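Local coordinates for metallo-beta-lactamase (Serratia marcescens, PDB 6K4X), which hydrolyses the beta-lactam ring of antibiotics as a zinc-dependent enzyme, probably of subclass B3, and here carries a sulfanylbenzoic acid inhibitor, at residues R3-Q9 against G22-I26; D41-E45 against E75-I81; A90-A96 against S123-V129; G154-W159 against V170-D174. All blocks are in the same frame, centred on the assembly; numbering follows the deposited sequence. Where two conformers were deposited one is given.

Contact 1 of 4, residues R3-Q9 against G22-I26; sequences RDWSSPQ and GTGGI
W5 and I26 meet side chain to side chain at the active-site end of this contact. I26 CD1 sits over one face of the W5 five-membered ring, 4.0 Å from its centroid, a CH-pi contact. I26 CG1 backs it up, touching W5 CB and CG. T23 OG1 gives its proton to W5 O at 2.7 Å, coming from above the carbonyl plane. Its chi1 of 60° sets OG1 between the backbone N and the carbonyl carbon. T23 OG1 also accepts from I26 N at 2.9 Å, an ST motif. S7 OG turns back in the same way (chi1 59°) and donates to D4 O at 2.8 Å, inside a type I turn from D4 to S7. G24 N donates to S7 O at 3.0 Å and makes only a weak, bent bond to S7 OG. R3 reaches across with its guanidinium, and both acceptors of NH1 lie near its plane. R3 NH1 donates to G24 O on a lone pair at 3.2 Å. R3 NH1 also donates to Q9 OE1 at 2.9 Å. Q9 lays CB against the T23-G24 peptide. A water bridges Q9 O and G22 O. W5 and I26 also touch D76, and I26 touches H215, both ligands of one zinc. The contact thus ties the N-terminal segment to a glycine-rich loop beside the metallo-beta-lactamase active site.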
loop_
_atom_site.group_PDB
_atom_site.type_symbol
_atom_site.label_atom_id
_atom_site.label_comp_id
_atom_site.label_asym_id
_atom_site.label_seq_id
_atom_site.Cartn_x
_atom_site.Cartn_y
_atom_site.Cartn_z
ATOM N N ARG A 3 -8.203 -16.632 -1.034
ATOM C CA ARG A 3 -7.406 -15.376 -0.867
ATOM C C ARG A 3 -7.695 -14.423 -2.030
ATOM O O ARG A 3 -6.777 -13.874 -2.612
ATOM C CB ARG A 3 -5.905 -15.681 -0.798
ATOM C CG ARG A 3 -5.508 -16.574 0.370
ATOM C CD ARG A 3 -4.194 -16.180 1.015
ATOM N NE ARG A 3 -4.071 -16.705 2.368
ATOM C CZ ARG A 3 -4.547 -16.101 3.454
ATOM N NH1 ARG A 3 -5.110 -14.907 3.357
ATOM N NH2 ARG A 3 -4.438 -16.684 4.638
ATOM N N ASP A 4 -8.977 -14.250 -2.362
ATOM C CA ASP A 4 -9.409 -13.278 -3.363
ATOM C C ASP A 4 -9.304 -11.864 -2.776
ATOM O O ASP A 4 -9.180 -11.658 -1.554
ATOM C CB ASP A 4 -10.804 -13.601 -3.902
ATOM C CG ASP A 4 -10.873 -14.947 -4.609
ATOM O OD1 ASP A 4 -9.955 -15.236 -5.401
ATOM O OD2 ASP A 4 -11.847 -15.691 -4.370
ATOM N N TRP A 5 -9.311 -10.868 -3.658
ATOM C CA TRP A 5 -9.036 -9.489 -3.282
ATOM C C TRP A 5 -10.081 -8.945 -2.319
ATOM O O TRP A 5 -9.822 -7.991 -1.635
ATOM C CB TRP A 5 -9.050 -8.559 -4.489
ATOM C CG TRP A 5 -7.946 -8.729 -5.466
ATOM C CD1 TRP A 5 -6.812 -9.454 -5.319
ATOM C CD2 TRP A 5 -7.929 -8.174 -6.790
ATOM N NE1 TRP A 5 -6.047 -9.343 -6.459
ATOM C CE2 TRP A 5 -6.721 -8.582 -7.375
ATOM C CE3 TRP A 5 -8.821 -7.387 -7.523
ATOM C CZ2 TRP A 5 -6.373 -8.203 -8.671
ATOM C CZ3 TRP A 5 -8.473 -7.011 -8.804
ATOM C CH2 TRP A 5 -7.269 -7.425 -9.366
ATOM N N SER A 6 -11.300 -9.511 -2.352
ATOM C CA SER A 6 -12.407 -9.039 -1.532
ATOM C C SER A 6 -12.701 -9.976 -0.359
ATOM O O SER A 6 -13.672 -9.736 0.345
ATOM C CB SER A 6 -13.661 -8.896 -2.366
ATOM O OG SER A 6 -13.465 -7.943 -3.402
ATOM N N SER A 7 -11.901 -11.008 -0.164
ATOM C CA SER A 7 -12.273 -12.087 0.749
ATOM C C SER A 7 -12.125 -11.653 2.203
ATOM O O SER A 7 -11.165 -10.967 2.599
ATOM C CB SER A 7 -11.458 -13.308 0.502
ATOM O OG SER A 7 -10.073 -13.060 0.667
ATOM N N PRO A 8 -13.026 -12.140 3.080
ATOM C CA PRO A 8 -12.814 -11.996 4.519
ATOM C C PRO A 8 -11.446 -12.521 4.945
ATOM O O PRO A 8 -10.883 -13.464 4.352
ATOM C CB PRO A 8 -13.950 -12.836 5.113
ATOM C CG PRO A 8 -15.057 -12.665 4.100
ATOM C CD PRO A 8 -14.344 -12.729 2.761
ATOM N N GLN A 9 -10.938 -11.933 6.023
ATOM C CA GLN A 9 -9.645 -12.289 6.599
ATOM C C GLN A 9 -9.644 -11.811 8.051
ATOM O O GLN A 9 -9.834 -10.626 8.310
ATOM C CB GLN A 9 -8.496 -11.650 5.810
ATOM C CG GLN A 9 -7.147 -11.739 6.510
ATOM C CD GLN A 9 -6.653 -13.151 6.659
ATOM O OE1 GLN A 9 -6.594 -13.907 5.684
ATOM N NE2 GLN A 9 -6.262 -13.506 7.876
ATOM N N GLY A 22 -6.772 -5.933 6.253
ATOM C CA GLY A 22 -7.161 -6.131 4.872
ATOM C C GLY A 22 -7.919 -7.427 4.628
ATOM O O GLY A 22 -8.427 -8.112 5.527
ATOM N N THR A 23 -8.028 -7.743 3.337
ATOM C CA THR A 23 -8.704 -8.936 2.875
ATOM C C THR A 23 -7.692 -10.075 2.783
ATOM O O THR A 23 -6.513 -9.942 3.084
ATOM C CB THR A 23 -9.379 -8.660 1.527
ATOM O OG1 THR A 23 -8.323 -8.287 0.627
ATOM C CG2 THR A 23 -10.443 -7.590 1.612
ATOM N N GLY A 24 -8.168 -11.240 2.339
ATOM C CA GLY A 24 -7.270 -12.363 2.135
ATOM C C GLY A 24 -6.226 -12.081 1.076
ATOM O O GLY A 24 -5.146 -12.682 1.102
ATOM N N GLY A 25 -6.533 -11.189 0.139
ATOM C CA GLY A 25 -5.686 -10.980 -1.008
ATOM C C GLY A 25 -5.088 -9.595 -1.127
ATOM O O GLY A 25 -4.209 -9.411 -1.973
ATOM N N ILE A 26 -5.573 -8.605 -0.358
ATOM C CA ILE A 26 -5.045 -7.237 -0.491
ATOM C C ILE A 26 -4.773 -6.687 0.899
ATOM O O ILE A 26 -5.655 -6.741 1.767
ATOM C CB ILE A 26 -5.988 -6.291 -1.254
ATOM C CG1 ILE A 26 -6.279 -6.779 -2.678
ATOM C CG2 ILE A 26 -5.425 -4.888 -1.265
ATOM C CD1 ILE A 26 -5.102 -6.682 -3.622
HETATM O O HOH W 1 -7.615 -8.744 8.174
#

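Contact 2 of 4, residues D41-E45 against E75-I81; sequences DGTTE and EDHAGGI. With ZN (zinc ion), chain C; D0U (4-azanyl-2-sulfanyl-benzoic acid), chain E.
The H77 imidazole ring and the D41 carboxylate lie side by side and point the same way, with their planes 41° apart. A water lies in the ring plane at the H77 edge, accepts from H77 ND1 at 2.8 Å and donates to D41 OD2. At another part of the edge H77 NE2 binds zinc at 2.0 Å. Inhibitor O2, near the ring plane there, binds the same zinc at 2.3 Å. The rings of H72 and H215 meet H77 as well. D41 OD2 is also hydrogen-bonded to T71 OG1, and its water link would help fix the rotation of the imidazole. D76 CG stands between the backbone N and the carbonyl carbon (chi1 56°), which turns OD2 onto the same zinc at 2.1 Å. Inhibitor S1 also binds this zinc, at 2.4 Å, and H215 is the third protein ligand.

Behind the metal ligands the contact is mostly backbone. G42 N donates to H77 O at 3.0 Å, close to the line of the carbonyl bond. G80 N donates to T43 O at 2.8 Å from above the carbonyl plane. The two segments run close at the glycines G42, G79 and G80, with G80 CA 3.6 Å from G42 O. I81 CG1 packs on G42 N, and T44 CG2 rests near D76 CA. A second water joins E45 N to E75 O. Residues 41-45 follow strand 37-40 and lead into helix 47-57, where T44 OG1 caps G47 N and is also hydrogen-bonded to S6 OG. They pass along helix 75-78, just ahead of helix 81-88.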
loop_
_atom_site.group_PDB
_atom_site.type_symbol
_atom_site.label_atom_id
_atom_site.label_comp_id
_atom_site.label_asym_id
_atom_site.label_seq_id
_atom_site.Cartn_x
_atom_site.Cartn_y
_atom_site.Cartn_z
ATOM N N ASP A 41 -4.685 2.035 2.810
ATOM C CA ASP A 41 -5.398 1.399 1.704
ATOM C C ASP A 41 -6.812 0.967 2.112
ATOM O O ASP A 41 -7.159 0.890 3.288
ATOM C CB ASP A 41 -4.604 0.293 1.013
ATOM C CG ASP A 41 -3.613 0.841 0.011
ATOM O OD1 ASP A 41 -3.736 2.040 -0.389
ATOM O OD2 ASP A 41 -2.717 0.064 -0.379
ATOM N N GLY A 42 -7.640 0.710 1.091
ATOM C CA GLY A 42 -9.033 0.350 1.280
ATOM C C GLY A 42 -9.414 -1.012 0.728
ATOM O O GLY A 42 -10.548 -1.457 0.955
ATOM N N THR A 43 -8.508 -1.681 0.008
ATOM C CA THR A 43 -8.827 -2.898 -0.754
ATOM C C THR A 43 -9.855 -2.549 -1.835
ATOM O O THR A 43 -9.810 -1.458 -2.395
ATOM C CB THR A 43 -9.174 -4.112 0.133
ATOM O OG1 THR A 43 -10.548 -4.153 0.555
ATOM C CG2 THR A 43 -8.246 -4.204 1.327
ATOM N N THR A 44 -10.696 -3.529 -2.196
ATOM C CA THR A 44 -11.655 -3.361 -3.262
ATOM C C THR A 44 -12.930 -2.723 -2.718
ATOM O O THR A 44 -13.120 -2.557 -1.515
ATOM C CB THR A 44 -12.053 -4.702 -3.881
ATOM O OG1 THR A 44 -12.647 -5.470 -2.826
ATOM C CG2 THR A 44 -10.892 -5.459 -4.484
ATOM N N GLU A 45 -13.840 -2.352 -3.630
ATOM C CA GLU A 45 -15.112 -1.821 -3.247
ATOM C C GLU A 45 -15.844 -2.806 -2.314
ATOM O O GLU A 45 -16.278 -2.422 -1.255
ATOM C CB GLU A 45 -15.883 -1.514 -4.529
ATOM C CG GLU A 45 -17.323 -1.121 -4.356
ATOM C CD GLU A 45 -17.994 -0.776 -5.685
ATOM O OE1 GLU A 45 -17.360 -0.994 -6.761
ATOM O OE2 GLU A 45 -19.116 -0.283 -5.636
ATOM N N GLU A 75 -8.079 -0.344 -8.663
ATOM C CA GLU A 75 -9.295 -0.805 -8.000
ATOM C C GLU A 75 -9.017 -1.787 -6.861
ATOM O O GLU A 75 -9.830 -1.882 -5.942
ATOM C CB GLU A 75 -10.250 -1.403 -9.024
ATOM C CG GLU A 75 -9.806 -2.749 -9.586
ATOM C CD GLU A 75 -10.729 -3.503 -10.537
ATOM O OE1 GLU A 75 -11.942 -3.487 -10.301
ATOM O OE2 GLU A 75 -10.222 -4.134 -11.500
ATOM N N ASP A 76 -7.969 -2.590 -6.953
ATOM C CA ASP A 76 -7.701 -3.588 -5.931
ATOM C C ASP A 76 -7.226 -2.975 -4.603
ATOM O O ASP A 76 -7.474 -3.573 -3.556
ATOM C CB ASP A 76 -6.738 -4.659 -6.430
ATOM C CG ASP A 76 -5.398 -4.200 -6.968
ATOM O OD1 ASP A 76 -5.312 -3.070 -7.498
ATOM O OD2 ASP A 76 -4.448 -5.012 -6.880
ATOM N N HIS A 77 -6.505 -1.849 -4.652
ATOM C CA HIS A 77 -6.001 -1.221 -3.428
ATOM C C HIS A 77 -6.896 -0.074 -2.975
ATOM O O HIS A 77 -6.957 0.244 -1.772
ATOM C CB HIS A 77 -4.580 -0.703 -3.641
ATOM C CG HIS A 77 -3.692 -1.761 -4.191
ATOM N ND1 HIS A 77 -3.179 -2.798 -3.421
ATOM C CD2 HIS A 77 -3.333 -2.020 -5.467
ATOM C CE1 HIS A 77 -2.521 -3.617 -4.230
ATOM N NE2 HIS A 77 -2.615 -3.191 -5.487
ATOM N N ALA A 78 -7.475 0.637 -3.945
ATOM C CA ALA A 78 -8.163 1.917 -3.727
ATOM C C ALA A 78 -9.678 1.803 -3.901
ATOM O O ALA A 78 -10.397 2.747 -3.582
ATOM C CB ALA A 78 -7.653 2.986 -4.668
ATOM N N GLY A 79 -10.173 0.677 -4.409
ATOM C CA GLY A 79 -11.590 0.564 -4.693
ATOM C C GLY A 79 -12.460 0.763 -3.473
ATOM O O GLY A 79 -13.602 1.222 -3.616
ATOM N N GLY A 80 -11.950 0.416 -2.286
ATOM C CA GLY A 80 -12.692 0.541 -1.060
ATOM C C GLY A 80 -12.503 1.869 -0.352
ATOM O O GLY A 80 -13.122 2.088 0.693
ATOM N N ILE A 81 -11.607 2.725 -0.845
ATOM C CA ILE A 81 -11.289 3.933 -0.137
ATOM C C ILE A 81 -12.504 4.848 -0.015
ATOM O O ILE A 81 -12.728 5.411 1.045
ATOM C CB ILE A 81 -10.074 4.658 -0.738
ATOM C CG1 ILE A 81 -8.823 3.821 -0.450
ATOM C CG2 ILE A 81 -9.977 6.077 -0.180
ATOM C CD1 ILE A 81 -7.553 4.369 -1.033
HETATM ZN ZN ZN C . -2.488 -4.403 -7.108
HETATM O O2 D0U E . -0.322 -4.027 -7.670
HETATM C C7 D0U E . 0.258 -4.709 -8.543
HETATM O O1 D0U E . 1.477 -5.030 -8.442
HETATM C C3 D0U E . -0.457 -5.164 -9.765
HETATM C C2 D0U E . 0.218 -6.137 -10.552
HETATM C C4 D0U E . -1.729 -4.703 -10.150
HETATM S S1 D0U E . -2.779 -3.639 -9.327
HETATM C C5 D0U E . -2.257 -5.219 -11.355
HETATM C C6 D0U E . -1.588 -6.161 -12.141
HETATM N N1 D0U E . -2.161 -6.670 -13.299
HETATM C C1 D0U E . -0.374 -6.623 -11.717
HETATM O O HOH W 2 -3.094 -2.580 -0.678
HETATM O O HOH W 3 -12.722 -2.441 -6.423
#

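Contact 3 of 4, residues A90-A96 against S123-V129; sequences ATVLAGA and SAKVRAV. With SO4 (sulfate ion), chain F.
Strands 91-95 and 126-129 run parallel in register V92-V126, L93-R127 and A94-A128, with a 41° twist between their short axes. They are the two strands of a beta-alpha-beta unit that includes helix 99-104. Strand 126-129 is an outermost strand of its sheet in this chain. Four backbone bonds join them: V92 N to K125 O, R127 N to V92 O, A94 N to R127 O and V129 N to A94 O.

One face carries L93 and R127. L93 CD2 lies 3.8 Å from R127 CB. The V129 side chain crosses that of L93 at about a right angle, and V129 CG1 touches L93 CB at 4.0 Å. T91 CG2, anti to its own backbone N, meets R127 CG at 3.7 Å and also rests on K125 O. On the face of V92, V126 and A94, V92 CB touches V126 CG2. Helices 81-88 and 99-104 pack against this face through I81, V99 and L102. Near the end of the pair A96 CB and A128 CB touch. There a water bridges A96 N and V129 O.

Another water joins T91 OG1 to K125 NZ. R127, bent at chi2 (-75°), folds back so that NH2 donates to its neighbour V126 O from above the carbonyl plane. The same guanidinium holds a sulfate, probably from the crystallisation liquor, at its edge, with O4 near the guanidinium plane. K125 N donates to sulfate O3, and R127 NH2 to O1. R127 NH1 reaches sulfate O4 at 2.8 Å in an almost straight bond of 176°.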
loop_
_atom_site.group_PDB
_atom_site.type_symbol
_atom_site.label_atom_id
_atom_site.label_comp_id
_atom_site.label_asym_id
_atom_site.label_seq_id
_atom_site.Cartn_x
_atom_site.Cartn_y
_atom_site.Cartn_z
ATOM N N ALA A 90 -12.632 10.383 7.274
ATOM C CA ALA A 90 -11.200 10.614 7.160
ATOM C C ALA A 90 -10.872 11.451 5.923
ATOM O O ALA A 90 -11.618 11.514 4.945
ATOM C CB ALA A 90 -10.480 9.285 7.121
ATOM N N THR A 91 -9.684 12.030 5.971
ATOM C CA THR A 91 -9.050 12.647 4.813
ATOM C C THR A 91 -8.189 11.603 4.119
ATOM O O THR A 91 -7.469 10.843 4.795
ATOM C CB THR A 91 -8.195 13.838 5.224
ATOM O OG1 THR A 91 -9.088 14.800 5.790
ATOM C CG2 THR A 91 -7.443 14.462 4.075
ATOM N N VAL A 92 -8.267 11.545 2.792
ATOM C CA VAL A 92 -7.495 10.610 1.995
ATOM C C VAL A 92 -6.234 11.312 1.488
ATOM O O VAL A 92 -6.323 12.383 0.886
ATOM C CB VAL A 92 -8.343 10.113 0.815
ATOM C CG1 VAL A 92 -7.556 9.167 -0.066
ATOM C CG2 VAL A 92 -9.632 9.461 1.307
ATOM N N LEU A 93 -5.065 10.706 1.705
ATOM C CA LEU A 93 -3.806 11.293 1.294
ATOM C C LEU A 93 -3.145 10.407 0.251
ATOM O O LEU A 93 -3.115 9.187 0.390
ATOM C CB LEU A 93 -2.880 11.460 2.486
ATOM C CG LEU A 93 -3.407 12.348 3.598
ATOM C CD1 LEU A 93 -2.417 12.426 4.736
ATOM C CD2 LEU A 93 -3.744 13.739 3.123
ATOM N N ALA A 94 -2.569 11.031 -0.779
ATOM C CA ALA A 94 -2.009 10.311 -1.895
ATOM C C ALA A 94 -0.917 11.139 -2.557
ATOM O O ALA A 94 -0.855 12.380 -2.435
ATOM C CB ALA A 94 -3.081 9.968 -2.893
ATOM N N GLY A 95 -0.123 10.459 -3.380
ATOM C CA GLY A 95 0.819 11.152 -4.224
ATOM C C GLY A 95 0.100 12.079 -5.182
ATOM O O GLY A 95 -0.996 11.788 -5.651
ATOM N N ALA A 96 0.736 13.217 -5.499
ATOM C CA ALA A 96 0.105 14.295 -6.260
ATOM C C ALA A 96 -0.533 13.788 -7.544
ATOM O O ALA A 96 -1.641 14.200 -7.857
ATOM C CB ALA A 96 1.120 15.372 -6.569
ATOM N N SER A 123 -13.513 9.013 -4.591
ATOM C CA SER A 123 -13.536 9.386 -3.190
ATOM C C SER A 123 -13.624 10.910 -3.025
ATOM O O SER A 123 -13.095 11.665 -3.820
ATOM C CB SER A 123 -12.339 8.812 -2.473
ATOM O OG SER A 123 -12.355 9.112 -1.081
ATOM N N ALA A 124 -14.259 11.325 -1.924
ATOM C CA ALA A 124 -14.182 12.675 -1.404
ATOM C C ALA A 124 -12.905 12.880 -0.578
ATOM O O ALA A 124 -12.261 11.923 -0.142
ATOM C CB ALA A 124 -15.406 12.972 -0.567
ATOM N N LYS A 125 -12.555 14.153 -0.358
ATOM C CA LYS A 125 -11.563 14.574 0.622
ATOM C C LYS A 125 -10.167 14.025 0.299
ATOM O O LYS A 125 -9.394 13.666 1.209
ATOM C CB LYS A 125 -11.957 14.156 2.043
ATOM C CG LYS A 125 -13.239 14.767 2.584
ATOM C CD LYS A 125 -13.138 15.065 4.068
ATOM C CE LYS A 125 -12.421 16.376 4.297
ATOM N NZ LYS A 125 -12.444 16.777 5.719
ATOM N N VAL A 126 -9.785 14.045 -0.967
ATOM C CA VAL A 126 -8.474 13.587 -1.358
ATOM C C VAL A 126 -7.518 14.782 -1.404
ATOM O O VAL A 126 -7.832 15.837 -1.964
ATOM C CB VAL A 126 -8.499 12.872 -2.714
ATOM C CG1 VAL A 126 -7.152 12.274 -3.031
ATOM C CG2 VAL A 126 -9.590 11.813 -2.750
ATOM N N ARG A 127 -6.354 14.622 -0.797
ATOM C CA ARG A 127 -5.323 15.650 -0.754
ATOM C C ARG A 127 -3.969 15.047 -1.110
ATOM O O ARG A 127 -3.724 13.881 -0.844
ATOM C CB ARG A 127 -5.237 16.241 0.654
ATOM C CG ARG A 127 -6.566 16.650 1.269
ATOM C CD ARG A 127 -7.097 17.927 0.662
ATOM N NE ARG A 127 -8.395 18.326 1.237
ATOM C CZ ARG A 127 -9.587 18.116 0.679
ATOM N NH1 ARG A 127 -10.699 18.506 1.296
ATOM N NH2 ARG A 127 -9.653 17.573 -0.515
ATOM N N ALA A 128 -3.075 15.856 -1.670
ATOM C CA ALA A 128 -1.746 15.418 -2.055
ATOM C C ALA A 128 -0.760 15.532 -0.892
ATOM O O ALA A 128 -0.800 16.470 -0.099
ATOM C CB ALA A 128 -1.235 16.249 -3.212
ATOM N N VAL A 129 0.202 14.610 -0.877
ATOM C CA VAL A 129 1.406 14.694 -0.069
ATOM C C VAL A 129 2.630 14.593 -0.982
ATOM O O VAL A 129 2.571 13.965 -2.042
ATOM C CB VAL A 129 1.467 13.586 0.989
ATOM C CG1 VAL A 129 0.338 13.729 1.979
ATOM C CG2 VAL A 129 1.492 12.197 0.387
HETATM S S SO4 F . -13.461 17.674 -1.172
HETATM O O1 SO4 F . -12.230 17.580 -1.933
HETATM O O2 SO4 F . -14.239 18.708 -1.936
HETATM O O3 SO4 F . -14.282 16.429 -1.061
HETATM O O4 SO4 F . -13.243 18.096 0.210
HETATM O O HOH W 4 -11.264 14.511 7.451
HETATM O O HOH W 5 3.471 13.519 -4.498
#

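Contact 4 of 4, residues G154-W159 against V170-D174; sequences GITWTW and VVFAD
W159 has CG between the backbone N and the carbonyl carbon (chi1 62°), which swings its indole over V170. F172 has CG anti to its N (chi1 -164°), which leads its ring away while CB stays against W159 CH2. V170 CB stands over the face of the W159 five-membered ring, 3.8 Å from the centroid, in a CH-pi contact. V170 CG1 reaches W159 CZ2 in the six-membered part, 3.5 Å away. W159 CH2 lies near the plane of the F172 ring, at its edge, and 3.9 Å from F172 CB. W159 NE1 is hydrogen-bonded to T18 OG1.

On the other face T158 CG2 and V171 CG2 lie side by side at 3.8 Å. The antiparallel pairs W157-F172 and W159-V170 are hydrogen-bonded, and T158-V171 is non-hydrogen-bonded. T156 CG2 touches V171 CG1 at 3.6 Å. T156 OG1 is hydrogen-bonded to T147 OG1, and a water joins it to D174 O. D174 OD2 comes within 3.1 Å of G154 CA, while OD1 bonds ND1 of the zinc ligand H72. This is a buried beta hairpin of the second sheet in the metallo-beta-lactamase fold, and its D174 end is a second-shell support of the zinc site.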
loop_
_atom_site.group_PDB
_atom_site.type_symbol
_atom_site.label_atom_id
_atom_site.label_comp_id
_atom_site.label_asym_id
_atom_site.label_seq_id
_atom_site.Cartn_x
_atom_site.Cartn_y
_atom_site.Cartn_z
ATOM N N GLY A 154 2.406 6.810 -7.007
ATOM C CA GLY A 154 2.590 5.751 -6.008
ATOM C C GLY A 154 3.357 6.243 -4.805
ATOM O O GLY A 154 4.376 6.929 -4.973
ATOM N N ILE A 155 2.912 5.861 -3.605
ATOM C CA ILE A 155 3.574 6.193 -2.372
ATOM C C ILE A 155 3.755 4.920 -1.561
ATOM O O ILE A 155 2.820 4.125 -1.388
ATOM C CB ILE A 155 2.785 7.226 -1.547
ATOM C CG1 ILE A 155 2.607 8.555 -2.286
ATOM C CG2 ILE A 155 3.430 7.430 -0.181
ATOM C CD1 ILE A 155 3.852 9.393 -2.436
ATOM N N THR A 156 4.966 4.760 -1.021
ATOM C CA THR A 156 5.313 3.784 0.001
ATOM C C THR A 156 5.392 4.507 1.345
ATOM O O THR A 156 5.973 5.591 1.423
ATOM C CB THR A 156 6.637 3.113 -0.373
ATOM O OG1 THR A 156 6.433 2.285 -1.515
ATOM C CG2 THR A 156 7.268 2.298 0.721
ATOM N N TRP A 157 4.750 3.961 2.372
ATOM C CA TRP A 157 4.526 4.657 3.633
ATOM C C TRP A 157 5.340 3.981 4.728
ATOM O O TRP A 157 5.360 2.736 4.788
ATOM C CB TRP A 157 3.039 4.628 3.983
ATOM C CG TRP A 157 2.138 5.242 2.962
ATOM C CD1 TRP A 157 1.521 4.570 1.953
ATOM C CD2 TRP A 157 1.764 6.624 2.802
ATOM N NE1 TRP A 157 0.731 5.401 1.218
ATOM C CE2 TRP A 157 0.867 6.666 1.709
ATOM C CE3 TRP A 157 2.051 7.812 3.480
ATOM C CZ2 TRP A 157 0.251 7.831 1.286
ATOM C CZ3 TRP A 157 1.421 8.963 3.068
ATOM C CH2 TRP A 157 0.551 8.960 1.985
ATOM N N THR A 158 5.970 4.755 5.621
ATOM C CA THR A 158 6.805 4.161 6.663
ATOM C C THR A 158 6.524 4.791 8.029
ATOM O O THR A 158 6.119 5.940 8.153
ATOM C CB THR A 158 8.297 4.289 6.341
ATOM O OG1 THR A 158 8.674 5.668 6.293
ATOM C CG2 THR A 158 8.632 3.644 5.016
ATOM N N TRP A 159 6.722 3.985 9.068
ATOM C CA TRP A 159 6.530 4.436 10.422
ATOM C C TRP A 159 7.286 3.521 11.372
ATOM O O TRP A 159 7.915 2.552 10.950
ATOM C CB TRP A 159 5.047 4.495 10.765
ATOM C CG TRP A 159 4.346 3.171 10.700
ATOM C CD1 TRP A 159 4.220 2.249 11.695
ATOM C CD2 TRP A 159 3.637 2.637 9.571
ATOM N NE1 TRP A 159 3.493 1.174 11.259
ATOM C CE2 TRP A 159 3.111 1.391 9.958
ATOM C CE3 TRP A 159 3.369 3.114 8.288
ATOM C CZ2 TRP A 159 2.351 0.619 9.087
ATOM C CZ3 TRP A 159 2.622 2.354 7.424
ATOM C CH2 TRP A 159 2.109 1.128 7.830
ATOM N N VAL A 170 8.511 -0.080 10.163
ATOM C CA VAL A 170 7.492 -0.738 9.359
ATOM C C VAL A 170 7.345 0.005 8.039
ATOM O O VAL A 170 7.341 1.232 7.999
ATOM C CB VAL A 170 6.153 -0.759 10.106
ATOM C CG1 VAL A 170 5.103 -1.524 9.326
ATOM C CG2 VAL A 170 6.308 -1.322 11.505
ATOM N N VAL A 171 7.247 -0.754 6.953
ATOM C CA VAL A 171 7.105 -0.227 5.600
ATOM C C VAL A 171 5.867 -0.855 4.972
ATOM O O VAL A 171 5.786 -2.081 4.907
ATOM C CB VAL A 171 8.350 -0.532 4.751
ATOM C CG1 VAL A 171 8.165 -0.026 3.332
ATOM C CG2 VAL A 171 9.623 0.015 5.385
ATOM N N PHE A 172 4.926 -0.032 4.511
ATOM C CA PHE A 172 3.820 -0.489 3.678
ATOM C C PHE A 172 4.228 -0.213 2.247
ATOM O O PHE A 172 4.255 0.930 1.795
ATOM C CB PHE A 172 2.510 0.184 4.086
ATOM C CG PHE A 172 1.275 -0.486 3.546
ATOM C CD1 PHE A 172 1.019 -0.532 2.191
ATOM C CD2 PHE A 172 0.380 -1.094 4.393
ATOM C CE1 PHE A 172 -0.123 -1.143 1.695
ATOM C CE2 PHE A 172 -0.763 -1.683 3.900
ATOM C CZ PHE A 172 -1.021 -1.709 2.556
ATOM N N ALA A 173 4.666 -1.271 1.569
ATOM C CA ALA A 173 5.358 -1.143 0.287
ATOM C C ALA A 173 4.349 -1.100 -0.864
ATOM O O ALA A 173 3.587 -2.048 -1.069
ATOM C CB ALA A 173 6.333 -2.279 0.138
ATOM N N ASP A 174 4.370 0.001 -1.608
ATOM C CA ASP A 174 3.603 0.076 -2.830
ATOM C C ASP A 174 4.132 -0.947 -3.835
ATOM O O ASP A 174 5.270 -1.442 -3.737
ATOM C CB ASP A 174 3.681 1.469 -3.432
ATOM C CG ASP A 174 2.670 1.716 -4.535
ATOM O OD1 ASP A 174 1.688 0.980 -4.590
ATOM O OD2 ASP A 174 2.873 2.715 -5.269
HETATM O O HOH W 6 7.587 -0.323 -2.493
#

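Contacts 2 and 4 are buried, while contacts 1 and 3 are partly exposed. Contact 1 joins two loops; contact 2 sets a loop on the short helix 75-78. They touch through S6 and T44. Contact 1 relies on side-chain bonds to backbone atoms, contact 2 on backbone bonds, zinc ligands and glycines. Contacts 3 and 4 are strand pairs, one parallel in the first sheet and one antiparallel in the second. W157 meets L93 and V129 where the sheets face each other. Contact 2 reaches contact 3 through I81 on V92, and contact 4 through D41 on F172. Contact 3 has an exposed rim with K125 and R127, where a sulfate, probably from the crystallisation liquor, is bound. Contact 4 is largely apolar with D174 near zinc.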